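Local coordinates for Ara h 8 allergen isoform (Arachis hypogaea, PDB 6V8M), which is a peanut allergen of the PR-10 (Bet v 1) family that binds 8-anilino-1-naphthalene sulfonate and probably serves in plant defence, at residues Lys54-Val59 and Val67-Asp72; Gly90-Leu95 and Asp129-Asp134; Leu95-Phe100 and Thr118-Gly123. All blocks are in the same frame, centred on the assembly; numbering follows the deposited sequence.

Contact 1: Lys54-Val59 and Val67-Asp72; sequences KKVTAV and VLHKID. With 2AN (8-anilino-1-naphthalene sulfonate), chain E; 2AN (8-anilino-1-naphthalene sulfonate), chain G.
The strands Lys-54–Val-59 and Val-67–Asp-72 run antiparallel, their axes 145° apart and 4.7 Å from each other at closest, and the hydrogen-bonded pairs Lys-54/His-69 and Val-56/Val-67 enclose the non-hydrogen-bonded pair Lys-55/Leu-68. Each hydrogen-bonded pair is joined by two nearly straight bonds, and the alternation along the strands sends the side chains to two faces. On the face of Lys-54, Val-56, Val-67 and His-69, the imidazole is the hub. CG2 of Val-56 lies over one face of the ring, toward its rim, 3.8 Å from the His-69 ring centroid in a CH-pi contact. Two edge nitrogens are used at once: His-69 NE2 donates to sulfonate O1 of the chain E ligand (2.9 Å, 158° at the hydrogen), while His-69 ND1 shares a bond of 2.6 Å with a water that also takes a weak bond from Lys-54 NZ. The neighbouring sulfonate may favour a protonated ring, although the ammonium of Lys-54, itself paired with Asp-28, may work against it. The same ligand rests on small apolar groups: Val-67 CG1 is 3.8 Å from C11, and Ala-58 CB is 3.5 Å from C13, of the chain E anilino ring. Lys-54 stretches past Ile-71, its CE 4.0 Å from Ile-71 CD1, to a salt bridge with Asp-28. On the other face, Lys-55 has CG anti to the backbone N and an extended chain; CD and CE lie over the naphthalene face of the chain G ligand, and NZ bonds its O2 at 2.8 Å. Leu-68 CD2 crosses obliquely against CB and CG of Lys-55. This hairpin sits within the antiparallel Bet v 1 sheet, with strand 38-45 beside Lys-54–Val-59 and strand 80-86 beside Val-67–Asp-72.

Contact 2: Gly90-Leu95 and Asp129-Asp134; sequences GFQEIL and DEVHQD. With 2AN (8-anilino-1-naphthalene sulfonate), chain E; SO4 (sulfate ion), chain I.
Leu-95 and Val-131 reach toward each other tip to tip, with Leu-95 CD1 3.7 Å from Val-131 CG1. Because CG1 of Val-131 stands anti to its backbone N (chi1 170°), its two methyls divide the work: CG1 takes Leu-95, while CG2 meets Ile-94, whose side chain crosses obliquely and offers CG2 at 4.0 Å. Beside this apolar meeting lies a looser polar one. Gln-92 bends sharply at chi2, so that its amide swings toward the helix and NE2 comes 3.0 Å from Asp-134 OD2. The bond is weak, with only 120° at the hydrogen; the amide and carboxylate planes are 67° apart. Asp-134 has its stronger partner in Lys-138, with which it forms a salt bridge through OD1. A type I turn from Gln-92 to Leu-95 shapes the loop, and Glu-93 N donates to sulfate O4 at 2.9 Å, an ion probably taken from the crystallisation liquor. Gly-90 and Gln-92 also line the pocket of the chain E ligand. The arrangement is that of the Bet v 1 fold, in which the long C-terminal helix, here 129-152, packs against the sheet and its loops around a ligand-binding cavity.

Contact 3: Leu95-Phe100 and Thr118-Gly123; sequences LEKVSF and TFHTKG
Lys-97 holds CG in the crowded position between its backbone N and carbonyl carbon (chi1 64°), and from there its extended chain runs alongside His-120, carrying CE over the centre of the imidazole, 3.6 Å from the centroid. On the opposite face of the two strands, Val-98 has CG1 anti to the backbone N (chi1 -173°), which sets that methyl over the middle of the Phe-119 ring, 4.2 Å from its centroid. The other methyl of Val-98, CG2, meets Phe-119 CD2 at 3.7 Å, and Leu-95 CD2 closes in at the ring edge. The backbone breaks register by one residue: Glu-96 and Lys-97 both face His-120 in a classic beta bulge. Glu-96 N bonds His-120 O at 2.8 Å from above the carbonyl plane, whereas His-120 N reaches Lys-97 O almost along the C=O axis. Beyond the bulge, Ser-99 and Thr-118 are joined by two bonds, the shorter being Thr-118 N to Ser-99 O at 2.7 Å. A water links His-120 ND1 to Glu-96 OE2, weakly at the latter. Strand 80-86 flanks Leu-95–Phe-100 and strand 3-12 flanks Thr-118–Gly-123, while helix 129-152 packs on Phe-119 and Phe-100 through Val-135.

Overall arrangement
Read from the N terminus, contact 1 comes first and is complete before the others open: it closes the short hairpin of strands 53-59 and 64-75. The chain then passes through strand 80-86 into the loop 90-95, where contact 2 opens; it closes only at the start of helix 129-152. Contact 3, the hairpin of strands 95-107 and 110-121, is nested inside that larger loop and shares Leu-95 with contact 2. Backbone and lysine bonds between Glu-93, Ile-94 and Lys-122 join the two further. Contact 1 touches contact 2 where Val-67 packs against Gly-90 and Phe-91, and both border the chain E ligand. Contacts 1 and 3 belong to one sheet without touching.

Contact 1: Lys54-Val59 and Val67-Asp72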
loop_
_atom_site.group_PDB
_atom_site.type_symbol
_atom_site.label_atom_id
_atom_site.label_comp_id
_atom_site.label_asym_id
_atom_site.label_seq_id
_atom_site.Cartn_x
_atom_site.Cartn_y
_atom_site.Cartn_z
ATOM N N LYS A 54 -6.651 -9.946 -0.895
ATOM C CA LYS A 54 -7.351 -9.095 -1.870
ATOM C C LYS A 54 -6.734 -9.273 -3.246
ATOM O O LYS A 54 -5.506 -9.455 -3.384
ATOM C CB LYS A 54 -7.263 -7.605 -1.530
ATOM C CG LYS A 54 -7.384 -7.267 -0.053
ATOM C CD LYS A 54 -7.235 -5.786 0.205
ATOM C CE LYS A 54 -7.187 -5.441 1.673
ATOM N NZ LYS A 54 -6.921 -3.992 1.873
ATOM N N LYS A 55 -7.572 -9.113 -4.241
ATOM C CA LYS A 55 -7.121 -9.081 -5.644
ATOM C C LYS A 55 -7.269 -7.638 -6.118
ATOM O O LYS A 55 -8.403 -7.112 -6.101
ATOM C CB LYS A 55 -7.948 -10.036 -6.484
ATOM C CG LYS A 55 -7.487 -10.169 -7.921
ATOM C CD LYS A 55 -8.442 -11.025 -8.732
ATOM C CE LYS A 55 -7.888 -11.242 -10.119
ATOM N NZ LYS A 55 -8.943 -11.599 -11.096
ATOM N N VAL A 56 -6.176 -7.050 -6.567
ATOM C CA VAL A 56 -6.210 -5.663 -7.080
ATOM C C VAL A 56 -6.033 -5.714 -8.590
ATOM O O VAL A 56 -4.997 -6.171 -9.041
ATOM C CB VAL A 56 -5.161 -4.740 -6.448
ATOM C CG1 VAL A 56 -5.283 -3.379 -7.099
ATOM C CG2 VAL A 56 -5.233 -4.656 -4.931
ATOM N N THR A 57 -7.024 -5.246 -9.327
ATOM C CA THR A 57 -7.021 -5.243 -10.809
ATOM C C THR A 57 -6.802 -3.812 -11.311
ATOM O O THR A 57 -7.520 -2.914 -10.879
ATOM C CB THR A 57 -8.309 -5.854 -11.381
ATOM O OG1 THR A 57 -8.377 -7.207 -10.913
ATOM C CG2 THR A 57 -8.301 -5.848 -12.890
ATOM N N ALA A 58 -5.889 -3.643 -12.265
ATOM C CA ALA A 58 -5.559 -2.319 -12.816
ATOM C C ALA A 58 -5.398 -2.393 -14.326
ATOM O O ALA A 58 -5.004 -3.463 -14.844
ATOM C CB ALA A 58 -4.316 -1.775 -12.149
ATOM N N VAL A 59 -5.612 -1.269 -14.998
ATOM C CA VAL A 59 -5.238 -1.141 -16.438
ATOM C C VAL A 59 -3.932 -0.349 -16.495
ATOM O O VAL A 59 -3.940 0.826 -16.073
ATOM C CB VAL A 59 -6.342 -0.480 -17.269
ATOM C CG1 VAL A 59 -5.882 -0.234 -18.698
ATOM C CG2 VAL A 59 -7.617 -1.304 -17.243
ATOM N N VAL A 67 -2.612 -7.980 -9.110
ATOM C CA VAL A 67 -1.696 -8.461 -8.053
ATOM C C VAL A 67 -2.548 -8.864 -6.850
ATOM O O VAL A 67 -3.722 -8.468 -6.781
ATOM C CB VAL A 67 -0.630 -7.421 -7.671
ATOM C CG1 VAL A 67 0.156 -6.950 -8.880
ATOM C CG2 VAL A 67 -1.267 -6.249 -6.947
ATOM N N LEU A 68 -1.960 -9.622 -5.935
ATOM C CA LEU A 68 -2.640 -10.062 -4.705
ATOM C C LEU A 68 -2.020 -9.328 -3.525
ATOM O O LEU A 68 -0.795 -9.075 -3.524
ATOM C CB LEU A 68 -2.553 -11.584 -4.545
ATOM C CG LEU A 68 -3.165 -12.436 -5.673
ATOM C CD1 LEU A 68 -3.076 -13.900 -5.288
ATOM C CD2 LEU A 68 -4.610 -12.064 -5.958
ATOM N N HIS A 69 -2.859 -8.942 -2.575
ATOM C CA HIS A 69 -2.424 -8.340 -1.298
ATOM C C HIS A 69 -2.829 -9.263 -0.161
ATOM O O HIS A 69 -3.943 -9.788 -0.207
ATOM C CB HIS A 69 -3.119 -7.006 -1.028
ATOM C CG HIS A 69 -2.679 -5.858 -1.834
ATOM N ND1 HIS A 69 -2.748 -4.576 -1.345
ATOM C CD2 HIS A 69 -2.264 -5.776 -3.120
ATOM C CE1 HIS A 69 -2.383 -3.743 -2.300
ATOM N NE2 HIS A 69 -2.058 -4.455 -3.380
ATOM N N LYS A 70 -2.000 -9.388 0.863
ATOM C CA LYS A 70 -2.414 -10.069 2.105
ATOM C C LYS A 70 -2.235 -9.115 3.290
ATOM O O LYS A 70 -1.173 -8.506 3.399
ATOM C CB LYS A 70 -1.571 -11.321 2.307
ATOM C CG LYS A 70 -1.951 -12.157 3.521
ATOM C CD LYS A 70 -0.877 -13.144 3.872
ATOM C CE LYS A 70 -1.298 -14.181 4.889
ATOM N NZ LYS A 70 -0.107 -14.875 5.443
ATOM N N ILE A 71 -3.234 -8.999 4.150
ATOM C CA ILE A 71 -3.121 -8.215 5.409
ATOM C C ILE A 71 -2.295 -9.027 6.403
ATOM O O ILE A 71 -2.715 -10.142 6.800
ATOM C CB ILE A 71 -4.495 -7.841 6.005
ATOM C CG1 ILE A 71 -5.339 -7.110 4.973
ATOM C CG2 ILE A 71 -4.304 -7.014 7.264
ATOM C CD1 ILE A 71 -6.658 -6.599 5.490
ATOM N N ASP A 72 -1.167 -8.469 6.826
ATOM C CA ASP A 72 -0.299 -9.105 7.852
ATOM C C ASP A 72 -0.708 -8.624 9.252
ATOM O O ASP A 72 -0.767 -9.461 10.208
ATOM C CB ASP A 72 1.182 -8.848 7.560
ATOM C CG ASP A 72 1.643 -9.329 6.191
ATOM O OD1 ASP A 72 1.399 -10.515 5.865
ATOM O OD2 ASP A 72 2.262 -8.532 5.467
HETATM C C1 2AN E . 0.864 -2.776 -7.575
HETATM C C2 2AN E . 1.942 -3.282 -8.247
HETATM C C3 2AN E . 3.247 -3.072 -7.796
HETATM C C4 2AN E . 3.458 -2.259 -6.736
HETATM C C5 2AN E . 2.383 -1.705 -6.004
HETATM C C6 2AN E . 2.644 -0.897 -4.876
HETATM C C7 2AN E . 1.655 -0.350 -4.167
HETATM C C8 2AN E . 0.319 -0.614 -4.489
HETATM N N 2AN E . -0.430 -2.917 -8.098
HETATM S S 2AN E . -1.716 -1.743 -5.728
HETATM C C9 2AN E . 0.002 -1.347 -5.597
HETATM C C10 2AN E . 1.035 -1.948 -6.405
HETATM C C11 2AN E . -0.806 -3.342 -9.391
HETATM C C12 2AN E . -2.057 -3.939 -9.498
HETATM C C13 2AN E . -2.482 -4.442 -10.716
HETATM C C14 2AN E . -1.685 -4.338 -11.832
HETATM C C15 2AN E . -0.447 -3.741 -11.738
HETATM C C16 2AN E . -0.003 -3.243 -10.524
HETATM O O1 2AN E . -1.777 -3.162 -5.918
HETATM O O2 2AN E . -2.382 -1.252 -4.557
HETATM O O3 2AN E . -2.306 -1.073 -6.982
HETATM C C1 2AN G . -9.391 -14.601 -8.178
HETATM C C2 2AN G . -8.735 -14.742 -6.997
HETATM C C3 2AN G . -7.352 -14.978 -6.951
HETATM C C4 2AN G . -6.643 -15.109 -8.101
HETATM C C5 2AN G . -7.277 -14.987 -9.360
HETATM C C6 2AN G . -6.541 -15.119 -10.559
HETATM C C7 2AN G . -7.140 -15.009 -11.767
HETATM C C8 2AN G . -8.515 -14.738 -11.857
HETATM N N 2AN G . -10.783 -14.378 -8.225
HETATM S S 2AN G . -10.981 -14.239 -10.954
HETATM C C9 2AN G . -9.275 -14.612 -10.725
HETATM C C10 2AN G . -8.679 -14.728 -9.421
HETATM C C11 2AN G . -11.623 -13.736 -7.300
HETATM C C12 2AN G . -12.269 -14.477 -6.319
HETATM C C13 2AN G . -13.116 -13.851 -5.419
HETATM C C14 2AN G . -13.340 -12.495 -5.499
HETATM C C15 2AN G . -12.715 -11.758 -6.479
HETATM C C16 2AN G . -11.864 -12.370 -7.385
HETATM O O1 2AN G . -11.168 -13.981 -12.489
HETATM O O2 2AN G . -11.257 -12.993 -10.309
HETATM O O3 2AN G . -11.757 -15.389 -10.599
HETATM O O HOH W 1 -3.677 -3.705 0.964
#

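Contact 2: Gly90-Leu95 and Asp129-Asp134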
loop_
_atom_site.group_PDB
_atom_site.type_symbol
_atom_site.label_atom_id
_atom_site.label_comp_id
_atom_site.label_asym_id
_atom_site.label_seq_id
_atom_site.Cartn_x
_atom_site.Cartn_y
_atom_site.Cartn_z
ATOM N N GLY A 90 0.225 -8.670 -12.928
ATOM C CA GLY A 90 0.620 -7.254 -12.832
ATOM C C GLY A 90 1.940 -7.075 -12.116
ATOM O O GLY A 90 2.491 -5.971 -12.170
ATOM N N PHE A 91 2.423 -8.124 -11.454
ATOM C CA PHE A 91 3.550 -8.017 -10.489
ATOM C C PHE A 91 4.884 -8.195 -11.218
ATOM O O PHE A 91 4.987 -9.082 -12.102
ATOM C CB PHE A 91 3.370 -9.041 -9.367
ATOM C CG PHE A 91 4.112 -8.678 -8.101
ATOM C CD1 PHE A 91 4.028 -7.402 -7.555
ATOM C CD2 PHE A 91 4.885 -9.622 -7.459
ATOM C CE1 PHE A 91 4.680 -7.087 -6.365
ATOM C CE2 PHE A 91 5.567 -9.295 -6.294
ATOM C CZ PHE A 91 5.461 -8.029 -5.751
ATOM N N GLN A 92 5.892 -7.373 -10.868
ATOM C CA GLN A 92 7.227 -7.440 -11.521
ATOM C C GLN A 92 7.717 -8.898 -11.467
ATOM O O GLN A 92 7.625 -9.524 -10.389
ATOM C CB GLN A 92 8.208 -6.462 -10.867
ATOM C CG GLN A 92 8.052 -5.008 -11.310
ATOM C CD GLN A 92 7.077 -4.220 -10.458
ATOM O OE1 GLN A 92 6.270 -4.772 -9.707
ATOM N NE2 GLN A 92 7.145 -2.904 -10.555
ATOM N N GLU A 93 8.215 -9.420 -12.584
ATOM C CA GLU A 93 8.771 -10.801 -12.709
ATOM C C GLU A 93 9.896 -11.011 -11.676
ATOM O O GLU A 93 9.969 -12.097 -11.076
ATOM C CB GLU A 93 9.388 -11.033 -14.093
ATOM N N ILE A 94 10.728 -9.998 -11.457
ATOM C CA ILE A 94 11.939 -10.130 -10.590
ATOM C C ILE A 94 11.551 -10.231 -9.099
ATOM O O ILE A 94 12.427 -10.624 -8.306
ATOM C CB ILE A 94 12.949 -8.987 -10.878
ATOM C CG1 ILE A 94 14.357 -9.304 -10.369
ATOM C CG2 ILE A 94 12.480 -7.652 -10.323
ATOM C CD1 ILE A 94 14.899 -10.603 -10.878
ATOM N N LEU A 95 10.321 -9.891 -8.696
ATOM C CA LEU A 95 9.918 -9.868 -7.261
ATOM C C LEU A 95 9.201 -11.161 -6.849
ATOM O O LEU A 95 8.310 -11.597 -7.578
ATOM C CB LEU A 95 9.006 -8.664 -7.023
ATOM C CG LEU A 95 9.648 -7.296 -7.239
ATOM C CD1 LEU A 95 8.633 -6.178 -7.094
ATOM C CD2 LEU A 95 10.821 -7.087 -6.291
ATOM N N ASP A 129 16.853 -0.242 -9.808
ATOM C CA ASP A 129 16.386 1.102 -9.380
ATOM C C ASP A 129 14.974 1.338 -9.930
ATOM O O ASP A 129 14.180 1.965 -9.229
ATOM C CB ASP A 129 17.369 2.193 -9.809
ATOM C CG ASP A 129 18.726 2.147 -9.114
ATOM O OD1 ASP A 129 18.888 1.397 -8.117
ATOM O OD2 ASP A 129 19.633 2.842 -9.596
ATOM N N GLU A 130 14.679 0.841 -11.138
ATOM C CA GLU A 130 13.383 1.105 -11.839
ATOM C C GLU A 130 12.248 0.435 -11.055
ATOM O O GLU A 130 11.130 0.980 -11.006
ATOM C CB GLU A 130 13.446 0.592 -13.282
ATOM C CG GLU A 130 12.220 0.954 -14.105
ATOM C CD GLU A 130 12.389 0.989 -15.624
ATOM O OE1 GLU A 130 13.554 0.953 -16.124
ATOM O OE2 GLU A 130 11.343 1.060 -16.314
ATOM N N VAL A 131 12.524 -0.725 -10.471
ATOM C CA VAL A 131 11.506 -1.512 -9.717
ATOM C C VAL A 131 11.240 -0.808 -8.383
ATOM O O VAL A 131 10.064 -0.622 -8.035
ATOM C CB VAL A 131 11.949 -2.972 -9.516
ATOM C CG1 VAL A 131 11.018 -3.700 -8.548
ATOM C CG2 VAL A 131 12.049 -3.706 -10.845
ATOM N N HIS A 132 12.296 -0.382 -7.701
ATOM C CA HIS A 132 12.204 0.388 -6.441
ATOM C C HIS A 132 11.383 1.660 -6.717
ATOM O O HIS A 132 10.447 1.938 -5.972
ATOM C CB HIS A 132 13.588 0.702 -5.861
ATOM C CG HIS A 132 13.515 1.673 -4.742
ATOM N ND1 HIS A 132 13.720 3.044 -4.921
ATOM C CD2 HIS A 132 13.289 1.493 -3.430
ATOM C CE1 HIS A 132 13.575 3.653 -3.762
ATOM N NE2 HIS A 132 13.351 2.727 -2.831
ATOM N N GLN A 133 11.719 2.383 -7.780
ATOM C CA GLN A 133 11.079 3.676 -8.131
ATOM C C GLN A 133 9.600 3.433 -8.401
ATOM O O GLN A 133 8.784 4.244 -7.955
ATOM C CB GLN A 133 11.752 4.369 -9.316
ATOM C CG GLN A 133 10.935 5.535 -9.898
ATOM C CD GLN A 133 11.669 6.344 -10.951
ATOM O OE1 GLN A 133 12.866 6.608 -10.847
ATOM N NE2 GLN A 133 10.946 6.774 -11.975
ATOM N N ASP A 134 9.278 2.368 -9.146
ATOM C CA ASP A 134 7.887 2.103 -9.589
ATOM C C ASP A 134 7.026 1.753 -8.361
ATOM O O ASP A 134 5.908 2.289 -8.250
ATOM C CB ASP A 134 7.846 1.015 -10.646
ATOM C CG ASP A 134 6.429 0.803 -11.147
ATOM O OD1 ASP A 134 5.923 1.729 -11.814
ATOM O OD2 ASP A 134 5.835 -0.249 -10.809
HETATM C C1 2AN E . 0.864 -2.776 -7.575
HETATM C C2 2AN E . 1.942 -3.282 -8.247
HETATM C C3 2AN E . 3.247 -3.072 -7.796
HETATM C C4 2AN E . 3.458 -2.259 -6.736
HETATM C C5 2AN E . 2.383 -1.705 -6.004
HETATM C C6 2AN E . 2.644 -0.897 -4.876
HETATM C C7 2AN E . 1.655 -0.350 -4.167
HETATM C C8 2AN E . 0.319 -0.614 -4.489
HETATM N N 2AN E . -0.430 -2.917 -8.098
HETATM S S 2AN E . -1.716 -1.743 -5.728
HETATM C C9 2AN E . 0.002 -1.347 -5.597
HETATM C C10 2AN E . 1.035 -1.948 -6.405
HETATM C C11 2AN E . -0.806 -3.342 -9.391
HETATM C C12 2AN E . -2.057 -3.939 -9.498
HETATM C C13 2AN E . -2.482 -4.442 -10.716
HETATM C C14 2AN E . -1.685 -4.338 -11.832
HETATM C C15 2AN E . -0.447 -3.741 -11.738
HETATM C C16 2AN E . -0.003 -3.243 -10.524
HETATM O O1 2AN E . -1.777 -3.162 -5.918
HETATM O O2 2AN E . -2.382 -1.252 -4.557
HETATM O O3 2AN E . -2.306 -1.073 -6.982
HETATM S S SO4 I . 8.335 -7.152 -15.568
HETATM O O1 SO4 I . 9.252 -7.190 -16.675
HETATM O O2 SO4 I . 9.006 -6.639 -14.401
HETATM O O3 SO4 I . 7.225 -6.296 -15.896
HETATM O O4 SO4 I . 7.854 -8.479 -15.299
#

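Contact 3: Leu95-Phe100 and Thr118-Gly123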
loop_
_atom_site.group_PDB
_atom_site.type_symbol
_atom_site.label_atom_id
_atom_site.label_comp_id
_atom_site.label_asym_id
_atom_site.label_seq_id
_atom_site.Cartn_x
_atom_site.Cartn_y
_atom_site.Cartn_z
ATOM N N LEU A 95 10.321 -9.891 -8.696
ATOM C CA LEU A 95 9.918 -9.868 -7.261
ATOM C C LEU A 95 9.201 -11.161 -6.849
ATOM O O LEU A 95 8.310 -11.597 -7.578
ATOM C CB LEU A 95 9.006 -8.664 -7.023
ATOM C CG LEU A 95 9.648 -7.296 -7.239
ATOM C CD1 LEU A 95 8.633 -6.178 -7.094
ATOM C CD2 LEU A 95 10.821 -7.087 -6.291
ATOM N N GLU A 96 9.579 -11.734 -5.709
ATOM C CA GLU A 96 8.790 -12.780 -5.005
ATOM C C GLU A 96 7.615 -12.094 -4.319
ATOM O O GLU A 96 6.455 -12.548 -4.498
ATOM C CB GLU A 96 9.637 -13.516 -3.970
ATOM C CG GLU A 96 10.664 -14.422 -4.621
ATOM C CD GLU A 96 11.845 -14.862 -3.773
ATOM O OE1 GLU A 96 12.820 -15.374 -4.374
ATOM O OE2 GLU A 96 11.808 -14.683 -2.529
ATOM N N LYS A 97 7.917 -11.034 -3.570
ATOM C CA LYS A 97 6.909 -10.269 -2.807
ATOM C C LYS A 97 7.522 -8.942 -2.356
ATOM O O LYS A 97 8.763 -8.823 -2.299
ATOM C CB LYS A 97 6.398 -11.069 -1.599
ATOM C CG LYS A 97 7.438 -11.379 -0.530
ATOM C CD LYS A 97 6.920 -12.233 0.622
ATOM C CE LYS A 97 7.989 -12.480 1.665
ATOM N NZ LYS A 97 7.482 -13.178 2.878
ATOM N N VAL A 98 6.658 -8.015 -1.963
ATOM C CA VAL A 98 7.040 -6.785 -1.215
ATOM C C VAL A 98 6.172 -6.691 0.041
ATOM O O VAL A 98 4.946 -6.717 -0.077
ATOM C CB VAL A 98 6.928 -5.517 -2.074
ATOM C CG1 VAL A 98 7.499 -4.333 -1.326
ATOM C CG2 VAL A 98 7.614 -5.666 -3.415
ATOM N N SER A 99 6.802 -6.623 1.213
ATOM C CA SER A 99 6.138 -6.512 2.531
ATOM C C SER A 99 6.260 -5.076 3.018
ATOM O O SER A 99 7.376 -4.534 3.059
ATOM C CB SER A 99 6.688 -7.503 3.525
ATOM O OG SER A 99 6.354 -8.813 3.058
ATOM N N PHE A 100 5.116 -4.501 3.346
ATOM C CA PHE A 100 5.000 -3.133 3.862
ATOM C C PHE A 100 4.575 -3.188 5.317
ATOM O O PHE A 100 3.651 -3.920 5.650
ATOM C CB PHE A 100 3.927 -2.369 3.106
ATOM C CG PHE A 100 4.197 -2.171 1.645
ATOM C CD1 PHE A 100 4.002 -3.207 0.740
ATOM C CD2 PHE A 100 4.631 -0.952 1.183
ATOM C CE1 PHE A 100 4.253 -3.022 -0.608
ATOM C CE2 PHE A 100 4.869 -0.772 -0.167
ATOM C CZ PHE A 100 4.676 -1.797 -1.056
ATOM N N THR A 118 10.034 -4.100 2.576
ATOM C CA THR A 118 11.019 -5.171 2.307
ATOM C C THR A 118 10.702 -5.774 0.948
ATOM O O THR A 118 9.658 -6.443 0.840
ATOM C CB THR A 118 11.121 -6.215 3.413
ATOM O OG1 THR A 118 11.480 -5.536 4.620
ATOM C CG2 THR A 118 12.210 -7.229 3.124
ATOM N N PHE A 119 11.604 -5.606 -0.012
ATOM C CA PHE A 119 11.545 -6.272 -1.336
ATOM C C PHE A 119 12.290 -7.605 -1.231
ATOM O O PHE A 119 13.382 -7.672 -0.680
ATOM C CB PHE A 119 12.198 -5.425 -2.427
ATOM C CG PHE A 119 11.552 -4.094 -2.717
ATOM C CD1 PHE A 119 11.732 -3.006 -1.862
ATOM C CD2 PHE A 119 10.829 -3.903 -3.881
ATOM C CE1 PHE A 119 11.177 -1.770 -2.150
ATOM C CE2 PHE A 119 10.302 -2.656 -4.176
ATOM C CZ PHE A 119 10.453 -1.603 -3.303
ATOM N N HIS A 120 11.657 -8.662 -1.719
ATOM C CA HIS A 120 12.243 -10.010 -1.866
ATOM C C HIS A 120 12.361 -10.292 -3.363
ATOM O O HIS A 120 11.322 -10.337 -4.040
ATOM C CB HIS A 120 11.356 -11.046 -1.181
ATOM C CG HIS A 120 11.227 -10.866 0.294
ATOM N ND1 HIS A 120 11.885 -11.669 1.175
ATOM C CD2 HIS A 120 10.538 -9.969 1.039
ATOM C CE1 HIS A 120 11.598 -11.294 2.412
ATOM N NE2 HIS A 120 10.804 -10.242 2.361
ATOM N N THR A 121 13.591 -10.386 -3.857
ATOM C CA THR A 121 13.864 -10.627 -5.285
ATOM C C THR A 121 14.238 -12.088 -5.498
ATOM O O THR A 121 14.857 -12.712 -4.596
ATOM C CB THR A 121 14.998 -9.714 -5.760
ATOM O OG1 THR A 121 16.095 -10.033 -4.915
ATOM C CG2 THR A 121 14.607 -8.254 -5.718
ATOM N N LYS A 122 14.004 -12.562 -6.714
ATOM C CA LYS A 122 14.500 -13.875 -7.180
ATOM C C LYS A 122 15.988 -13.711 -7.498
ATOM O O LYS A 122 16.427 -12.599 -7.894
ATOM C CB LYS A 122 13.699 -14.340 -8.402
ATOM C CG LYS A 122 12.194 -14.414 -8.195
ATOM C CD LYS A 122 11.427 -14.726 -9.448
ATOM C CE LYS A 122 9.937 -14.867 -9.204
ATOM N NZ LYS A 122 9.159 -14.440 -10.388
ATOM N N GLY A 123 16.780 -14.754 -7.313
ATOM C CA GLY A 123 18.210 -14.650 -7.672
ATOM C C GLY A 123 18.971 -13.799 -6.659
ATOM O O GLY A 123 18.466 -13.602 -5.541
HETATM O O HOH W 2 13.537 -13.673 0.191
HETATM O O HOH W 3 8.757 -4.449 5.753
#